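Local coordinates for protein prolyl oligopeptidase (Novosphingobium capsulatum, PDB 1YR2) that probably hydrolyses oligopeptides on the carboxyl side of proline, and less readily of alanine, as a serine endopeptidase of the S9A family, at residues 603-608 against 637-642; 57-62 against 666-671. All coordinates share one frame; numbering follows the deposited sequence.

Contact 1: 603-608 against 637-642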
loop_
_atom_site.group_PDB
_atom_site.type_symbol
_atom_site.label_atom_id
_atom_site.label_comp_id
_atom_site.label_asym_id
_atom_site.label_seq_id
_atom_site.Cartn_x
_atom_site.Cartn_y
_atom_site.Cartn_z
ATOM N N ASP A 603 -5.404 11.165 23.586
ATOM C CA ASP A 603 -5.752 12.453 24.147
ATOM C C ASP A 603 -5.952 13.462 23.002
ATOM O O ASP A 603 -5.016 14.058 22.480
ATOM C CB ASP A 603 -4.697 12.921 25.140
ATOM C CG ASP A 603 -5.125 14.209 25.883
ATOM O OD1 ASP A 603 -5.994 14.980 25.339
ATOM O OD2 ASP A 603 -4.625 14.546 26.976
ATOM N N MET A 604 -7.192 13.583 22.590
ATOM C CA MET A 604 -7.585 14.396 21.444
ATOM C C MET A 604 -7.726 15.858 21.805
ATOM O O MET A 604 -8.013 16.686 20.934
ATOM C CB MET A 604 -8.914 13.867 20.908
ATOM C CG MET A 604 -8.811 12.500 20.266
ATOM S SD MET A 604 -7.667 12.434 18.867
ATOM C CE MET A 604 -8.345 13.623 17.759
ATOM N N LEU A 605 -7.535 16.193 23.077
ATOM C CA LEU A 605 -7.505 17.579 23.497
ATOM C C LEU A 605 -6.098 18.156 23.446
ATOM O O LEU A 605 -5.958 19.381 23.412
ATOM C CB LEU A 605 -8.093 17.757 24.907
ATOM C CG LEU A 605 -9.496 17.219 25.113
ATOM C CD1 LEU A 605 -9.966 17.606 26.552
ATOM C CD2 LEU A 605 -10.404 17.744 24.071
ATOM N N ARG A 606 -5.083 17.273 23.461
ATOM C CA ARG A 606 -3.692 17.691 23.526
ATOM C C ARG A 606 -2.815 17.157 22.375
ATOM O O ARG A 606 -1.589 17.280 22.422
ATOM C CB ARG A 606 -3.106 17.264 24.881
ATOM C CG ARG A 606 -3.658 18.046 26.051
ATOM C CD ARG A 606 -3.150 17.567 27.393
ATOM N NE ARG A 606 -1.694 17.710 27.522
ATOM C CZ ARG A 606 -1.064 18.856 27.697
ATOM N NH1 ARG A 606 -1.710 20.006 27.755
ATOM N NH2 ARG A 606 0.240 18.866 27.819
ATOM N N PHE A 607 -3.415 16.589 21.345
ATOM C CA PHE A 607 -2.645 15.914 20.272
ATOM C C PHE A 607 -1.716 16.878 19.532
ATOM O O PHE A 607 -0.601 16.512 19.133
ATOM C CB PHE A 607 -3.572 15.230 19.266
ATOM C CG PHE A 607 -4.317 16.186 18.397
ATOM C CD1 PHE A 607 -3.735 16.672 17.251
ATOM C CD2 PHE A 607 -5.600 16.595 18.706
ATOM C CE1 PHE A 607 -4.390 17.558 16.449
ATOM C CE2 PHE A 607 -6.246 17.480 17.910
ATOM C CZ PHE A 607 -5.616 17.991 16.785
ATOM N N ASP A 608 -2.137 18.121 19.440
ATOM C CA ASP A 608 -1.351 19.137 18.757
ATOM C C ASP A 608 -0.224 19.778 19.586
ATOM O O ASP A 608 0.463 20.668 19.090
ATOM C CB ASP A 608 -2.262 20.191 18.171
ATOM C CG ASP A 608 -2.879 21.094 19.218
ATOM O OD1 ASP A 608 -3.104 20.672 20.391
ATOM O OD2 ASP A 608 -3.230 22.240 18.908
ATOM N N PRO A 637 -10.655 9.461 23.544
ATOM C CA PRO A 637 -10.709 8.213 24.337
ATOM C C PRO A 637 -10.261 8.374 25.818
ATOM O O PRO A 637 -10.918 7.824 26.685
ATOM C CB PRO A 637 -9.825 7.248 23.564
ATOM C CG PRO A 637 -9.895 7.765 22.179
ATOM C CD PRO A 637 -9.985 9.288 22.254
ATOM N N TYR A 638 -9.237 9.163 26.081
ATOM C CA TYR A 638 -8.703 9.319 27.442
ATOM C C TYR A 638 -9.709 9.985 28.366
ATOM O O TYR A 638 -9.735 9.676 29.553
ATOM C CB TYR A 638 -7.394 10.125 27.358
ATOM C CG TYR A 638 -6.764 10.593 28.656
ATOM C CD1 TYR A 638 -6.289 9.692 29.603
ATOM C CD2 TYR A 638 -6.614 11.949 28.918
ATOM C CE1 TYR A 638 -5.680 10.142 30.812
ATOM C CE2 TYR A 638 -5.998 12.420 30.112
ATOM C CZ TYR A 638 -5.529 11.508 31.040
ATOM O OH TYR A 638 -4.914 11.981 32.182
ATOM N N HIS A 639 -10.549 10.856 27.824
ATOM C CA HIS A 639 -11.484 11.659 28.622
ATOM C C HIS A 639 -12.858 11.022 28.707
ATOM O O HIS A 639 -13.735 11.572 29.356
ATOM C CB HIS A 639 -11.627 13.090 28.045
ATOM C CG HIS A 639 -10.352 13.848 28.045
ATOM N ND1 HIS A 639 -9.520 13.867 26.953
ATOM C CD2 HIS A 639 -9.736 14.567 29.013
ATOM C CE1 HIS A 639 -8.439 14.577 27.248
ATOM N NE2 HIS A 639 -8.544 15.000 28.496
ATOM N N ASN A 640 -13.072 9.890 28.018
ATOM C CA ASN A 640 -14.395 9.259 27.963
ATOM C C ASN A 640 -14.486 7.834 28.482
ATOM O O ASN A 640 -15.401 7.099 28.146
ATOM C CB ASN A 640 -14.967 9.309 26.549
ATOM C CG ASN A 640 -15.405 10.708 26.165
ATOM O OD1 ASN A 640 -16.433 11.162 26.626
ATOM N ND2 ASN A 640 -14.577 11.428 25.398
ATOM N N VAL A 641 -13.524 7.427 29.286
ATOM C CA VAL A 641 -13.640 6.131 29.964
ATOM C C VAL A 641 -14.815 6.186 30.976
ATOM O O VAL A 641 -14.919 7.126 31.762
ATOM C CB VAL A 641 -12.297 5.758 30.649
ATOM C CG1 VAL A 641 -12.357 4.398 31.329
ATOM C CG2 VAL A 641 -11.199 5.728 29.668
ATOM N N ARG A 642 -15.675 5.170 30.958
ATOM C CA ARG A 642 -16.939 5.156 31.716
ATOM C C ARG A 642 -16.949 4.162 32.841
ATOM O O ARG A 642 -17.097 2.942 32.612
ATOM C CB ARG A 642 -18.092 4.764 30.808
ATOM C CG ARG A 642 -18.255 5.672 29.624
ATOM C CD ARG A 642 -18.981 5.008 28.517
ATOM N NE ARG A 642 -20.252 4.508 28.996
ATOM C CZ ARG A 642 -21.048 3.692 28.307
ATOM N NH1 ARG A 642 -20.706 3.244 27.095
ATOM N NH2 ARG A 642 -22.192 3.301 28.856
HETATM O O HOH W 1 -5.780 16.291 28.750
#

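Contact 2: 57-62 against 666-671. Unlike the reference sequence in segment 666-671: Phe667 (reference Leu).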
loop_
_atom_site.group_PDB
_atom_site.type_symbol
_atom_site.label_atom_id
_atom_site.label_comp_id
_atom_site.label_asym_id
_atom_site.label_seq_id
_atom_site.Cartn_x
_atom_site.Cartn_y
_atom_site.Cartn_z
ATOM N N VAL A 57 -11.833 19.924 33.007
ATOM C CA VAL A 57 -11.150 18.775 32.413
ATOM C C VAL A 57 -10.091 18.277 33.360
ATOM O O VAL A 57 -9.155 19.000 33.666
ATOM C CB VAL A 57 -10.413 19.153 31.148
ATOM C CG1 VAL A 57 -9.684 17.920 30.540
ATOM C CG2 VAL A 57 -11.359 19.737 30.180
ATOM N N SER A 58 -10.236 17.040 33.822
ATOM C CA SER A 58 -9.245 16.406 34.649
ATOM C C SER A 58 -8.194 15.679 33.811
ATOM O O SER A 58 -8.520 14.976 32.827
ATOM C CB SER A 58 -9.947 15.429 35.586
ATOM O OG SER A 58 -8.997 14.776 36.425
ATOM N N ASP A 59 -6.927 15.801 34.226
ATOM C CA ASP A 59 -5.803 15.177 33.524
ATOM C C ASP A 59 -4.763 14.770 34.545
ATOM O O ASP A 59 -3.708 15.382 34.664
ATOM C CB ASP A 59 -5.260 16.163 32.477
ATOM C CG ASP A 59 -4.294 15.541 31.491
ATOM O OD1 ASP A 59 -3.931 14.356 31.639
ATOM O OD2 ASP A 59 -3.876 16.198 30.497
ATOM N N PRO A 60 -5.075 13.752 35.327
ATOM C CA PRO A 60 -4.207 13.338 36.434
ATOM C C PRO A 60 -2.913 12.638 36.058
ATOM O O PRO A 60 -2.071 12.428 36.954
ATOM C CB PRO A 60 -5.079 12.390 37.251
ATOM C CG PRO A 60 -6.289 12.119 36.445
ATOM C CD PRO A 60 -6.319 12.968 35.250
ATOM N N TRP A 61 -2.773 12.267 34.796
ATOM C CA TRP A 61 -1.603 11.512 34.327
ATOM C C TRP A 61 -0.788 12.305 33.308
ATOM O O TRP A 61 -0.017 11.750 32.526
ATOM C CB TRP A 61 -2.020 10.140 33.803
ATOM C CG TRP A 61 -2.604 9.265 34.901
ATOM C CD1 TRP A 61 -1.927 8.666 35.905
ATOM C CD2 TRP A 61 -3.988 8.954 35.103
ATOM N NE1 TRP A 61 -2.795 7.960 36.711
ATOM C CE2 TRP A 61 -4.073 8.135 36.242
ATOM C CE3 TRP A 61 -5.160 9.311 34.451
ATOM C CZ2 TRP A 61 -5.290 7.648 36.733
ATOM C CZ3 TRP A 61 -6.343 8.814 34.900
ATOM C CH2 TRP A 61 -6.406 7.987 36.062
ATOM N N ARG A 62 -0.893 13.627 33.364
ATOM C CA ARG A 62 -0.107 14.444 32.463
ATOM C C ARG A 62 1.395 14.161 32.597
ATOM O O ARG A 62 2.138 14.303 31.635
ATOM C CB ARG A 62 -0.350 15.923 32.676
ATOM C CG ARG A 62 0.162 16.726 31.487
ATOM C CD ARG A 62 -0.355 18.132 31.390
ATOM N NE ARG A 62 -1.755 18.159 31.022
ATOM C CZ ARG A 62 -2.443 19.266 31.018
ATOM N NH1 ARG A 62 -1.857 20.435 31.331
ATOM N NH2 ARG A 62 -3.734 19.244 30.714
ATOM N N SER A 666 -0.871 6.644 24.736
ATOM C CA SER A 666 -1.136 5.269 25.162
ATOM C C SER A 666 -0.907 5.062 26.666
ATOM O O SER A 666 -1.617 4.341 27.322
ATOM C CB SER A 666 -0.288 4.298 24.363
ATOM O OG SER A 666 -0.756 4.133 23.049
ATOM N N PHE A 667 0.126 5.693 27.204
ATOM C CA PHE A 667 0.441 5.549 28.591
ATOM C C PHE A 667 -0.705 6.115 29.418
ATOM O O PHE A 667 -1.148 5.461 30.367
ATOM C CB PHE A 667 1.730 6.299 28.946
ATOM C CG PHE A 667 3.011 5.754 28.321
ATOM C CD1 PHE A 667 3.063 4.571 27.581
ATOM C CD2 PHE A 667 4.197 6.497 28.495
ATOM C CE1 PHE A 667 4.218 4.155 27.020
ATOM C CE2 PHE A 667 5.390 6.072 27.945
ATOM C CZ PHE A 667 5.423 4.893 27.237
ATOM N N LYS A 668 -1.184 7.329 29.126
ATOM C CA LYS A 668 -2.239 7.969 29.964
ATOM C C LYS A 668 -3.554 7.224 29.828
ATOM O O LYS A 668 -4.292 7.070 30.800
ATOM C CB LYS A 668 -2.461 9.436 29.551
ATOM C CG LYS A 668 -1.257 10.331 29.913
ATOM C CD LYS A 668 -1.659 11.802 30.002
ATOM C CE LYS A 668 -2.458 12.246 28.812
ATOM N NZ LYS A 668 -2.637 13.713 28.805
ATOM N N TYR A 669 -3.840 6.750 28.612
ATOM C CA TYR A 669 -5.052 5.978 28.334
ATOM C C TYR A 669 -5.068 4.687 29.134
ATOM O O TYR A 669 -6.072 4.361 29.732
ATOM C CB TYR A 669 -5.147 5.678 26.826
ATOM C CG TYR A 669 -6.246 4.778 26.445
ATOM C CD1 TYR A 669 -7.565 5.230 26.427
ATOM C CD2 TYR A 669 -5.987 3.508 25.962
ATOM C CE1 TYR A 669 -8.625 4.380 26.042
ATOM C CE2 TYR A 669 -7.030 2.661 25.571
ATOM C CZ TYR A 669 -8.341 3.115 25.584
ATOM O OH TYR A 669 -9.343 2.256 25.184
ATOM N N THR A 670 -3.935 4.003 29.195
ATOM C CA THR A 670 -3.803 2.783 30.007
ATOM C C THR A 670 -3.981 3.049 31.513
ATOM O O THR A 670 -4.629 2.289 32.246
ATOM C CB THR A 670 -2.397 2.165 29.749
ATOM O OG1 THR A 670 -2.299 1.784 28.365
ATOM C CG2 THR A 670 -2.234 0.871 30.558
ATOM N N ALA A 671 -3.364 4.113 32.004
ATOM C CA ALA A 671 -3.532 4.504 33.404
ATOM C C ALA A 671 -4.996 4.740 33.722
ATOM O O ALA A 671 -5.464 4.294 34.760
ATOM C CB ALA A 671 -2.670 5.728 33.765
#

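Contact 1: 603-608 against 637-642
Leu605 lies across one face of the His639 imidazole. CB stands 4.0 Å from CE1 of His639, and CG, placed anti to the carbonyl carbon (chi1 -55°), comes closer to the same carbon. CD1 ends over the face, 3.6 Å from the centroid of the His639 ring and 16° off its normal: a CH-pi contact. CD2 of the neighbouring Tyr638 lies over the opposite face, toward its rim, so the imidazole has a carbon on each side. Asp603 works at the edge instead. Its OD1 lies near the ring plane, 3.1 Å from His639 CE1, with the carboxylate turned 76° to the imidazole. The two oxygens have separate tasks. OD1 of Asp603 accepts from the backbone N of Leu605 (3.0 Å), met nearly along the C-O axis, and more weakly from N of Arg606. OD2 of Asp603 takes a hydrogen bond from a water at 2.7 Å, which also bonds NE2 of His639 (3.1 Å), and pairs with Lys668 in a salt bridge. Ser636 OG holds the other ring nitrogen, ND1, which helps fix the imidazole's rotation. Beside this group, CG of Met604 packs on CD of Pro637 at 4.0 Å, and both residues also reach Leu579 of helix 576-587. Asp603 OD1 closes an Asx turn in the loop after strand 594-598; this loop packs on the one before strand 649-654, the adjacent parallel strand in the sheet of the alpha/beta-hydrolase domain.

Contact 2: 57-62 against 666-671
Lys668 reaches from its helix to the carboxylate of Asp59, while Ala671, one turn further on, packs its methyl against one face of the Trp61 indole. The lysine NZ meets OD1 of Asp59 at 3.2 Å on the syn side of that oxygen and bonds OD2 more weakly, forming a salt bridge. On the way its chain bends at chi3 (-49°), and CD passes 3.0 Å from the backbone O of Trp61. The methyl CB of Ala671 lies 3.5 Å from the centroid of the five-membered ring of Trp61, almost exactly on its normal (1° off), a CH-pi contact; CG of Pro60 covers the opposite face. Around this first shell, Arg62 grips Asp59 side-on: NE, at 2.9 Å, and NH2, at 3.1 Å, both donate to OD2 from the same face of the carboxylate. A type I turn from Asp59 to Arg62 brings the two residues together. The Tyr638 hydroxyl probably bonds OD1, Glu65 gives Lys668 another acidic partner, and Trp61 NE1 is bonded to the backbone O of Ser43. An alanine in place of Asp59 removes the carboxylate and would probably leave Lys668 NZ, Arg62 and the Tyr638 hydroxyl without this partner, with the two like charges nearby no longer offset by it. The turn follows strand 55-58, which pairs antiparallel with 49-52. Helix 664-675 lies between this N-terminal segment and the main sheet: Ser666, Phe667 and Thr670 pack on strands 649-654 and 683-687, whereas Lys668 and Ala671 meet the turn.

Both contacts are buried, although they lie well out from the centre of the chain. Contact 1 joins two loop segments with 28 residues between them; it has no direct hydrogen bond between its segments and relies on ring packing and a bridging water. Contact 2 is ionic as well as aromatic and fastens the N-terminal segment to a helix more than 600 residues later, consistent with prolyl oligopeptidases, whose N-terminal segment joins the catalytic domain. Helix 664-675 serves both: it carries the second segment of contact 2 and packs on contact 1, through Lys668 and Ala672 on Tyr638 and Tyr669 on Pro637. Lys668 NZ of contact 2 also binds an acid of contact 1, Asp603 OD2, at 2.8 Å.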